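Local coordinates for DUF1904 domain-containing protein (Vibrio cholerae O1 biovar eltor str. N16961, PDB 1U9D) that is of unknown function but belongs to a family grouped with the MIF (macrophage migration inhibitory factor) clan, at residues G65-R77 against H102-Y115. Residues are numbered along the deposited sequence; the frame is centred on the assembly and turned at random.
Sequences GVYPMVEVLWFGR and HLAVVFIPLQRTAY. With PO4 (phosphate ion), chain C.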
ATOM      1  N   GLY A  65     -17.148 -30.090  20.354  1.00 19.40           N
ATOM      2  CA  GLY A  65     -15.832 -30.066  19.770  1.00 18.27           C
ATOM      3  C   GLY A  65     -15.303 -28.650  19.634  1.00 17.78           C
ATOM      4  O   GLY A  65     -16.082 -27.693  19.450  1.00 16.54           O
ATOM      5  N   VAL A  66     -13.982 -28.533  19.696  1.00 16.89           N
ATOM      6  CA  VAL A  66     -13.298 -27.268  19.663  1.00 17.39           C
ATOM      7  C   VAL A  66     -12.957 -26.964  18.213  1.00 17.78           C
ATOM      8  O   VAL A  66     -12.393 -27.811  17.532  1.00 16.34           O
ATOM      9  CB  VAL A  66     -11.971 -27.333  20.429  1.00 17.43           C
ATOM     10  CG1 VAL A  66     -11.321 -25.980  20.391  1.00 19.69           C
ATOM     11  CG2 VAL A  66     -12.184 -27.794  21.864  1.00 17.48           C
ATOM     12  N   TYR A  67     -13.260 -25.761  17.761  1.00 18.08           N
ATOM     13  CA  TYR A  67     -12.925 -25.366  16.401  1.00 19.47           C
ATOM     14  C   TYR A  67     -11.646 -24.551  16.392  1.00 18.05           C
ATOM     15  O   TYR A  67     -11.347 -23.865  17.357  1.00 16.85           O
ATOM     16  CB  TYR A  67     -14.058 -24.573  15.791  1.00 20.66           C
ATOM     17  CG  TYR A  67     -15.306 -25.401  15.638  1.00 25.92           C
ATOM     18  CD1 TYR A  67     -15.433 -26.296  14.578  1.00 32.29           C
ATOM     19  CD2 TYR A  67     -16.321 -25.341  16.577  1.00 31.84           C
ATOM     20  CE1 TYR A  67     -16.556 -27.089  14.433  1.00 36.08           C
ATOM     21  CE2 TYR A  67     -17.464 -26.132  16.441  1.00 35.72           C
ATOM     22  CZ  TYR A  67     -17.569 -27.004  15.366  1.00 37.10           C
ATOM     23  OH  TYR A  67     -18.683 -27.793  15.208  1.00 42.44           O
ATOM     24  N   PRO A  68     -10.910 -24.604  15.306  1.00 18.02           N
ATOM     25  CA  PRO A  68      -9.650 -23.855  15.231  1.00 17.90           C
ATOM     26  C   PRO A  68      -9.860 -22.345  15.260  1.00 18.07           C
ATOM     27  O   PRO A  68     -10.903 -21.847  14.847  1.00 17.19           O
ATOM     28  CB  PRO A  68      -9.024 -24.359  13.945  1.00 19.16           C
ATOM     29  CG  PRO A  68     -10.082 -24.941  13.166  1.00 19.15           C
ATOM     30  CD  PRO A  68     -11.210 -25.321  14.054  1.00 18.57           C
HETATM   31  N   MSE A  69      -8.902 -21.610  15.823  1.00 18.57           N
HETATM   32  CA  MSE A  69      -8.989 -20.163  15.846  1.00 19.65           C
HETATM   33  C   MSE A  69      -7.645 -19.539  15.560  1.00 19.09           C
HETATM   34  O   MSE A  69      -6.638 -20.022  16.063  1.00 18.03           O
HETATM   35  CB  MSE A  69      -9.433 -19.648  17.187  1.00 22.00           C
HETATM   36  CG  MSE A  69      -9.518 -18.117  17.219  1.00 30.08           C
HETATM   37 SE   MSE A  69      -9.871 -17.519  18.991  1.00 52.95          SE
HETATM   38  CE  MSE A  69     -11.852 -17.457  18.857  1.00 47.71           C
ATOM     39  N   VAL A  70      -7.664 -18.459  14.783  1.00 17.29           N
ATOM     40  CA  VAL A  70      -6.475 -17.679  14.520  1.00 18.12           C
ATOM     41  C   VAL A  70      -6.777 -16.287  15.053  1.00 17.81           C
ATOM     42  O   VAL A  70      -7.776 -15.679  14.659  1.00 16.58           O
ATOM     43  CB  VAL A  70      -6.168 -17.587  13.032  1.00 18.43           C
ATOM     44  CG1 VAL A  70      -4.903 -16.746  12.798  1.00 19.75           C
ATOM     45  CG2 VAL A  70      -6.040 -18.979  12.432  1.00 21.09           C
ATOM     46  N   GLU A  71      -5.948 -15.817  15.973  1.00 17.27           N
ATOM     47  CA  GLU A  71      -6.038 -14.477  16.499  1.00 18.52           C
ATOM     48  C   GLU A  71      -5.010 -13.673  15.735  1.00 18.46           C
ATOM     49  O   GLU A  71      -3.895 -14.155  15.534  1.00 18.57           O
ATOM     50  CB  GLU A  71      -5.666 -14.436  17.964  1.00 19.50           C
ATOM     51  CG  GLU A  71      -6.703 -14.956  18.933  1.00 25.99           C
ATOM     52  CD  GLU A  71      -6.189 -14.905  20.360  1.00 32.39           C
ATOM     53  OE1 GLU A  71      -4.992 -15.197  20.570  1.00 36.55           O
ATOM     54  OE2 GLU A  71      -6.964 -14.548  21.260  1.00 37.73           O
ATOM     55  N   VAL A  72      -5.382 -12.478  15.303  1.00 17.28           N
ATOM     56  CA  VAL A  72      -4.460 -11.602  14.563  1.00 16.22           C
ATOM     57  C   VAL A  72      -4.331 -10.366  15.415  1.00 16.57           C
ATOM     58  O   VAL A  72      -5.302  -9.639  15.621  1.00 15.38           O
ATOM     59  CB  VAL A  72      -4.973 -11.253  13.192  1.00 15.85           C
ATOM     60  CG1 VAL A  72      -4.032 -10.300  12.470  1.00 14.10           C
ATOM     61  CG2 VAL A  72      -5.187 -12.511  12.357  1.00 17.01           C
ATOM     62  N   LEU A  73      -3.159 -10.151  15.988  1.00 15.83           N
ATOM     63  CA  LEU A  73      -2.920  -8.952  16.755  1.00 17.13           C
ATOM     64  C   LEU A  73      -2.211  -7.999  15.818  1.00 16.60           C
ATOM     65  O   LEU A  73      -1.189  -8.352  15.239  1.00 17.32           O
ATOM     66  CB  LEU A  73      -2.076  -9.223  17.975  1.00 17.61           C
ATOM     67  CG  LEU A  73      -2.859  -9.988  19.033  1.00 23.41           C
ATOM     68  CD1 LEU A  73      -2.682 -11.465  18.834  1.00 27.63           C
ATOM     69  CD2 LEU A  73      -2.427  -9.542  20.446  1.00 28.98           C
ATOM     70  N   TRP A  74      -2.785  -6.827  15.601  1.00 16.07           N
ATOM     71  CA  TRP A  74      -2.202  -5.928  14.599  1.00 16.03           C
ATOM     72  C   TRP A  74      -2.560  -4.479  14.821  1.00 15.42           C
ATOM     73  O   TRP A  74      -3.335  -4.191  15.685  1.00 15.62           O
ATOM     74  CB  TRP A  74      -2.627  -6.389  13.206  1.00 15.75           C
ATOM     75  CG  TRP A  74      -4.077  -6.145  12.849  1.00 16.17           C
ATOM     76  CD1 TRP A  74      -5.124  -5.870  13.694  1.00 17.94           C
ATOM     77  CD2 TRP A  74      -4.630  -6.181  11.536  1.00 18.25           C
ATOM     78  NE1 TRP A  74      -6.285  -5.708  12.972  1.00 19.36           N
ATOM     79  CE2 TRP A  74      -6.003  -5.889  11.644  1.00 19.37           C
ATOM     80  CE3 TRP A  74      -4.092  -6.421  10.267  1.00 22.51           C
ATOM     81  CZ2 TRP A  74      -6.839  -5.833  10.541  1.00 23.19           C
ATOM     82  CZ3 TRP A  74      -4.919  -6.360   9.173  1.00 24.35           C
ATOM     83  CH2 TRP A  74      -6.280  -6.076   9.318  1.00 21.80           C
ATOM     84  N   PHE A  75      -2.011  -3.563  14.030  1.00 16.25           N
ATOM     85  CA  PHE A  75      -2.384  -2.142  14.162  1.00 17.07           C
ATOM     86  C   PHE A  75      -3.681  -1.759  13.489  1.00 19.28           C
ATOM     87  O   PHE A  75      -4.181  -0.631  13.673  1.00 19.97           O
ATOM     88  CB  PHE A  75      -1.283  -1.237  13.595  1.00 16.59           C
ATOM     89  CG  PHE A  75       0.001  -1.291  14.354  1.00 14.93           C
ATOM     90  CD1 PHE A  75       0.005  -1.287  15.719  1.00 12.90           C
ATOM     91  CD2 PHE A  75       1.224  -1.292  13.681  1.00 17.26           C
ATOM     92  CE1 PHE A  75       1.200  -1.309  16.431  1.00 16.86           C
ATOM     93  CE2 PHE A  75       2.423  -1.300  14.383  1.00 18.33           C
ATOM     94  CZ  PHE A  75       2.414  -1.331  15.748  1.00 18.08           C
ATOM     95  N   GLY A  76      -4.225  -2.645  12.669  1.00 20.61           N
ATOM     96  CA  GLY A  76      -5.488  -2.349  12.027  1.00 21.66           C
ATOM     97  C   GLY A  76      -5.298  -2.009  10.549  1.00 23.21           C
ATOM     98  O   GLY A  76      -4.333  -1.354  10.141  1.00 22.39           O
ATOM     99  N   ARG A  77      -6.194  -2.544   9.741  1.00 24.13           N
ATOM    100  CA  ARG A  77      -6.434  -2.060   8.392  1.00 24.84           C
ATOM    101  C   ARG A  77      -7.950  -1.852   8.273  1.00 25.98           C
ATOM    102  O   ARG A  77      -8.744  -2.308   9.128  1.00 25.88           O
ATOM    103  CB  ARG A  77      -5.935  -3.087   7.380  1.00 24.62           C
ATOM    104  CG  ARG A  77      -4.416  -3.299   7.379  1.00 24.67           C
ATOM    105  CD  ARG A  77      -3.634  -2.204   6.690  1.00 25.05           C
ATOM    106  NE  ARG A  77      -3.926  -2.173   5.251  1.00 22.60           N
ATOM    107  CZ  ARG A  77      -3.194  -2.705   4.291  1.00 22.52           C
ATOM    108  NH1 ARG A  77      -2.062  -3.330   4.536  1.00 27.44           N
ATOM    109  NH2 ARG A  77      -3.597  -2.602   3.031  1.00 27.64           N
ATOM    110  N   HIS A 102     -14.808 -25.194  10.585  1.00 41.27           N
ATOM    111  CA  HIS A 102     -15.399 -23.910  10.973  1.00 38.93           C
ATOM    112  C   HIS A 102     -14.443 -22.889  11.630  1.00 35.12           C
ATOM    113  O   HIS A 102     -14.584 -22.539  12.791  1.00 35.05           O
ATOM    114  CB  HIS A 102     -16.590 -24.197  11.876  1.00 39.49           C
ATOM    115  CG  HIS A 102     -17.687 -24.931  11.175  1.00 42.34           C
ATOM    116  ND1 HIS A 102     -18.319 -24.419  10.061  1.00 46.23           N
ATOM    117  CD2 HIS A 102     -18.232 -26.149  11.394  1.00 45.45           C
ATOM    118  CE1 HIS A 102     -19.229 -25.282   9.641  1.00 48.34           C
ATOM    119  NE2 HIS A 102     -19.193 -26.342  10.432  1.00 47.78           N
ATOM    120  N   LEU A 103     -13.499 -22.391  10.858  1.00 30.79           N
ATOM    121  CA  LEU A 103     -12.418 -21.590  11.402  1.00 27.67           C
ATOM    122  C   LEU A 103     -12.932 -20.252  11.928  1.00 23.72           C
ATOM    123  O   LEU A 103     -13.709 -19.592  11.252  1.00 22.21           O
ATOM    124  CB  LEU A 103     -11.368 -21.324  10.326  1.00 27.93           C
ATOM    125  CG  LEU A 103     -10.154 -20.519  10.802  1.00 29.44           C
ATOM    126  CD1 LEU A 103      -9.242 -21.343  11.668  1.00 29.67           C
ATOM    127  CD2 LEU A 103      -9.380 -19.938   9.624  1.00 31.27           C
ATOM    128  N   ALA A 104     -12.486 -19.859  13.120  1.00 20.06           N
ATOM    129  CA  ALA A 104     -12.685 -18.503  13.617  1.00 17.74           C
ATOM    130  C   ALA A 104     -11.398 -17.691  13.363  1.00 16.77           C
ATOM    131  O   ALA A 104     -10.312 -18.187  13.591  1.00 17.14           O
ATOM    132  CB  ALA A 104     -12.972 -18.524  15.101  1.00 18.59           C
ATOM    133  N   VAL A 105     -11.517 -16.461  12.891  1.00 16.58           N
ATOM    134  CA  VAL A 105     -10.356 -15.575  12.734  1.00 16.07           C
ATOM    135  C   VAL A 105     -10.756 -14.322  13.479  1.00 16.47           C
ATOM    136  O   VAL A 105     -11.803 -13.736  13.181  1.00 16.73           O
ATOM    137  CB  VAL A 105     -10.065 -15.223  11.278  1.00 16.25           C
ATOM    138  CG1 VAL A 105      -8.918 -14.211  11.213  1.00 15.42           C
ATOM    139  CG2 VAL A 105      -9.726 -16.457  10.424  1.00 17.23           C
ATOM    140  N   VAL A 106      -9.973 -13.899  14.451  1.00 15.12           N
ATOM    141  CA  VAL A 106     -10.368 -12.748  15.267  1.00 15.47           C
ATOM    142  C   VAL A 106      -9.246 -11.710  15.249  1.00 14.78           C
ATOM    143  O   VAL A 106      -8.102 -12.061  15.493  1.00 14.98           O
ATOM    144  CB  VAL A 106     -10.685 -13.181  16.736  1.00 15.78           C
ATOM    145  CG1 VAL A 106      -9.534 -13.711  17.422  1.00 19.80           C
ATOM    146  CG2 VAL A 106     -11.200 -12.004  17.544  1.00 19.39           C
ATOM    147  N   PHE A 107      -9.561 -10.461  14.958  1.00 13.52           N
ATOM    148  CA  PHE A 107      -8.554  -9.426  14.896  1.00 15.00           C
ATOM    149  C   PHE A 107      -8.608  -8.623  16.191  1.00 17.21           C
ATOM    150  O   PHE A 107      -9.676  -8.251  16.643  1.00 18.62           O
ATOM    151  CB  PHE A 107      -8.812  -8.548  13.674  1.00 14.64           C
ATOM    152  CG  PHE A 107      -8.630  -9.255  12.366  1.00 14.38           C
ATOM    153  CD1 PHE A 107      -7.466  -9.108  11.637  1.00 16.76           C
ATOM    154  CD2 PHE A 107      -9.627 -10.056  11.843  1.00 16.52           C
ATOM    155  CE1 PHE A 107      -7.304  -9.781  10.435  1.00 14.46           C
ATOM    156  CE2 PHE A 107      -9.462 -10.717  10.652  1.00 15.48           C
ATOM    157  CZ  PHE A 107      -8.280 -10.572   9.943  1.00 15.78           C
ATOM    158  N   ILE A 108      -7.461  -8.374  16.803  1.00 17.96           N
ATOM    159  CA  ILE A 108      -7.404  -7.581  18.005  1.00 19.69           C
ATOM    160  C   ILE A 108      -6.520  -6.372  17.712  1.00 20.78           C
ATOM    161  O   ILE A 108      -5.377  -6.546  17.389  1.00 18.67           O
ATOM    162  CB  ILE A 108      -6.876  -8.410  19.173  1.00 20.71           C
ATOM    163  CG1 ILE A 108      -7.903  -9.511  19.533  1.00 22.94           C
ATOM    164  CG2 ILE A 108      -6.624  -7.520  20.395  1.00 22.66           C
ATOM    165  CD1 ILE A 108      -7.303 -10.708  20.152  1.00 26.14           C
ATOM    166  N   PRO A 109      -7.081  -5.170  17.768  1.00 22.19           N
ATOM    167  CA  PRO A 109      -6.328  -3.941  17.501  1.00 22.90           C
ATOM    168  C   PRO A 109      -5.348  -3.589  18.619  1.00 22.95           C
ATOM    169  O   PRO A 109      -5.697  -3.630  19.788  1.00 23.41           O
ATOM    170  CB  PRO A 109      -7.432  -2.883  17.419  1.00 24.04           C
ATOM    171  CG  PRO A 109      -8.450  -3.376  18.348  1.00 23.59           C
ATOM    172  CD  PRO A 109      -8.489  -4.859  18.068  1.00 23.45           C
ATOM    173  N   LEU A 110      -4.112  -3.279  18.241  1.00 21.95           N
ATOM    174  CA  LEU A 110      -3.102  -2.739  19.125  1.00 21.77           C
ATOM    175  C   LEU A 110      -2.927  -1.265  18.763  1.00 21.09           C
ATOM    176  O   LEU A 110      -3.093  -0.877  17.605  1.00 19.11           O
ATOM    177  CB  LEU A 110      -1.772  -3.434  18.895  1.00 23.07           C
ATOM    178  CG  LEU A 110      -1.720  -4.940  19.188  1.00 25.01           C
ATOM    179  CD1 LEU A 110      -0.418  -5.525  18.695  1.00 26.71           C
ATOM    180  CD2 LEU A 110      -1.883  -5.179  20.678  1.00 28.15           C
ATOM    181  N   GLN A 111      -2.622  -0.442  19.753  1.00 19.72           N
ATOM    182  CA  GLN A 111      -2.376   0.986  19.516  1.00 19.57           C
ATOM    183  C   GLN A 111      -0.935   1.196  19.110  1.00 17.37           C
ATOM    184  O   GLN A 111      -0.016   0.734  19.770  1.00 15.10           O
ATOM    185  CB  GLN A 111      -2.671   1.785  20.798  1.00 20.64           C
ATOM    186  CG  GLN A 111      -4.132   1.917  21.057  1.00 24.95           C
ATOM    187  CD  GLN A 111      -4.771   2.929  20.150  1.00 32.87           C
ATOM    188  OE1 GLN A 111      -4.140   3.932  19.807  1.00 37.58           O
ATOM    189  NE2 GLN A 111      -6.019   2.668  19.732  1.00 37.19           N
ATOM    190  N   ARG A 112      -0.701   1.931  18.039  1.00 17.11           N
ATOM    191  CA  ARG A 112       0.671   2.237  17.684  1.00 17.42           C
ATOM    192  C   ARG A 112       1.429   2.977  18.773  1.00 17.55           C
ATOM    193  O   ARG A 112       2.621   2.766  18.903  1.00 17.78           O
ATOM    194  CB  ARG A 112       0.712   3.077  16.409  1.00 18.02           C
ATOM    195  CG  ARG A 112       0.410   2.317  15.158  1.00 17.58           C
ATOM    196  CD  ARG A 112       0.225   3.249  13.921  1.00 18.85           C
ATOM    197  NE  ARG A 112       0.028   2.408  12.741  1.00 19.80           N
ATOM    198  CZ  ARG A 112       1.006   1.906  12.003  1.00 20.85           C
ATOM    199  NH1 ARG A 112       2.280   2.201  12.247  1.00 23.62           N
ATOM    200  NH2 ARG A 112       0.708   1.115  10.992  1.00 19.83           N
ATOM    201  N   THR A 113       0.775   3.854  19.535  1.00 16.64           N
ATOM    202  CA  THR A 113       1.462   4.597  20.606  1.00 18.27           C
ATOM    203  C   THR A 113       1.798   3.754  21.837  1.00 18.05           C
ATOM    204  O   THR A 113       2.449   4.265  22.754  1.00 17.26           O
ATOM    205  CB  THR A 113       0.619   5.788  21.136  1.00 18.06           C
ATOM    206  OG1 THR A 113      -0.695   5.338  21.468  1.00 20.10           O
ATOM    207  CG2 THR A 113       0.434   6.853  20.077  1.00 21.54           C
ATOM    208  N   ALA A 114       1.309   2.512  21.864  1.00 18.01           N
ATOM    209  CA  ALA A 114       1.596   1.523  22.935  1.00 17.24           C
ATOM    210  C   ALA A 114       2.461   0.351  22.502  1.00 17.06           C
ATOM    211  O   ALA A 114       2.576  -0.646  23.242  1.00 16.10           O
ATOM    212  CB  ALA A 114       0.302   0.995  23.489  1.00 17.06           C
ATOM    213  N   TYR A 115       3.047   0.444  21.295  1.00 15.79           N
ATOM    214  CA  TYR A 115       3.903  -0.582  20.739  1.00 16.57           C
ATOM    215  C   TYR A 115       5.313  -0.023  20.566  1.00 15.91           C
ATOM    216  O   TYR A 115       5.536   0.930  19.814  1.00 16.28           O
ATOM    217  CB  TYR A 115       3.369  -1.039  19.396  1.00 16.99           C
ATOM    218  CG  TYR A 115       3.992  -2.300  18.847  1.00 16.42           C
ATOM    219  CD1 TYR A 115       3.228  -3.478  18.747  1.00 21.15           C
ATOM    220  CD2 TYR A 115       5.281  -2.318  18.333  1.00 20.12           C
ATOM    221  CE1 TYR A 115       3.746  -4.628  18.213  1.00 23.13           C
ATOM    222  CE2 TYR A 115       5.833  -3.522  17.779  1.00 23.37           C
ATOM    223  CZ  TYR A 115       5.036  -4.652  17.722  1.00 23.86           C
ATOM    224  OH  TYR A 115       5.476  -5.848  17.186  1.00 26.18           O
TER
HETATM  225  P   PO4 C 202      -6.015   0.725   5.387  1.00 41.39           P
HETATM  226  O1  PO4 C 202      -6.277   1.161   6.806  1.00 42.31           O
HETATM  227  O2  PO4 C 202      -6.443  -0.696   5.140  1.00 43.18           O
HETATM  228  O3  PO4 C 202      -6.788   1.622   4.453  1.00 46.92           O
HETATM  229  O4  PO4 C 202      -4.526   0.811   5.114  1.00 43.88           O
HETATM  230  O   HOH W   1      -4.224   0.824  15.858  1.00 37.60           O
HETATM  231  O   HOH W   2      -1.978  -0.190  10.354  1.00 26.25           O
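The F75 ring meets the 102-115 segment on one face and along its edge. R112 CG sits 3.7 Å from the F75 ring centroid and 13° off the ring normal, a CH-pi contact over the face. The extended R112 chain carries the guanidinium out over the CD2 rim of F75, so that CD2 lies over the centre of its face, 3.6 Å from R112 CZ. At the F75 edge lie L110 O and Y115; F75 CZ points onto the Y115 face, 3.6 Å from Y115 CG, and the planes stand at 75°, an edge-to-face pair. F122 also meets both rings. On the W74 indole, G76 CA and R77 N lie toward the rim of one face, F107 CD1 and V72 CG1 toward the rim of the opposite one. W74 CG stands between backbone N and carbonyl carbon (chi1 72°), which swings the indole across F107, W74 CZ2 3.5 Å from F107 CD1; the ring pair is oblique, neither stack nor edge-to-face. The F107 ring takes V72 CG2 over a face. H102 turns its edge toward the Y67 face, an offset edge-to-face pair with Y67 CE1 3.6 Å from H102 CD2.

Strands 69-74 and 104-109 are parallel neighbours, joined by helix 79-97 in a beta-alpha-beta crossover; W74, F107 and L103 touch that helix. Seven bonds alternate: V70, V72 and W74 N reach A104, V106 and I108 O, while A104, V106, I108 and L110 N return to P68, V70, V72 and W74 O. On the face carrying M69, E71 and L73, E71 CG packs 3.4 Å from V106 CG1, and E71 OE1 salt-bridges R22. Water 1 donates to F75 O and L110 O, linking the backbones just past the last strand pair. R77 NE donates a hydrogen bond to phosphate O2 (2.9 Å), at the guanidinium edge; E78 N also bonds this ion, probably from the crystallisation liquor.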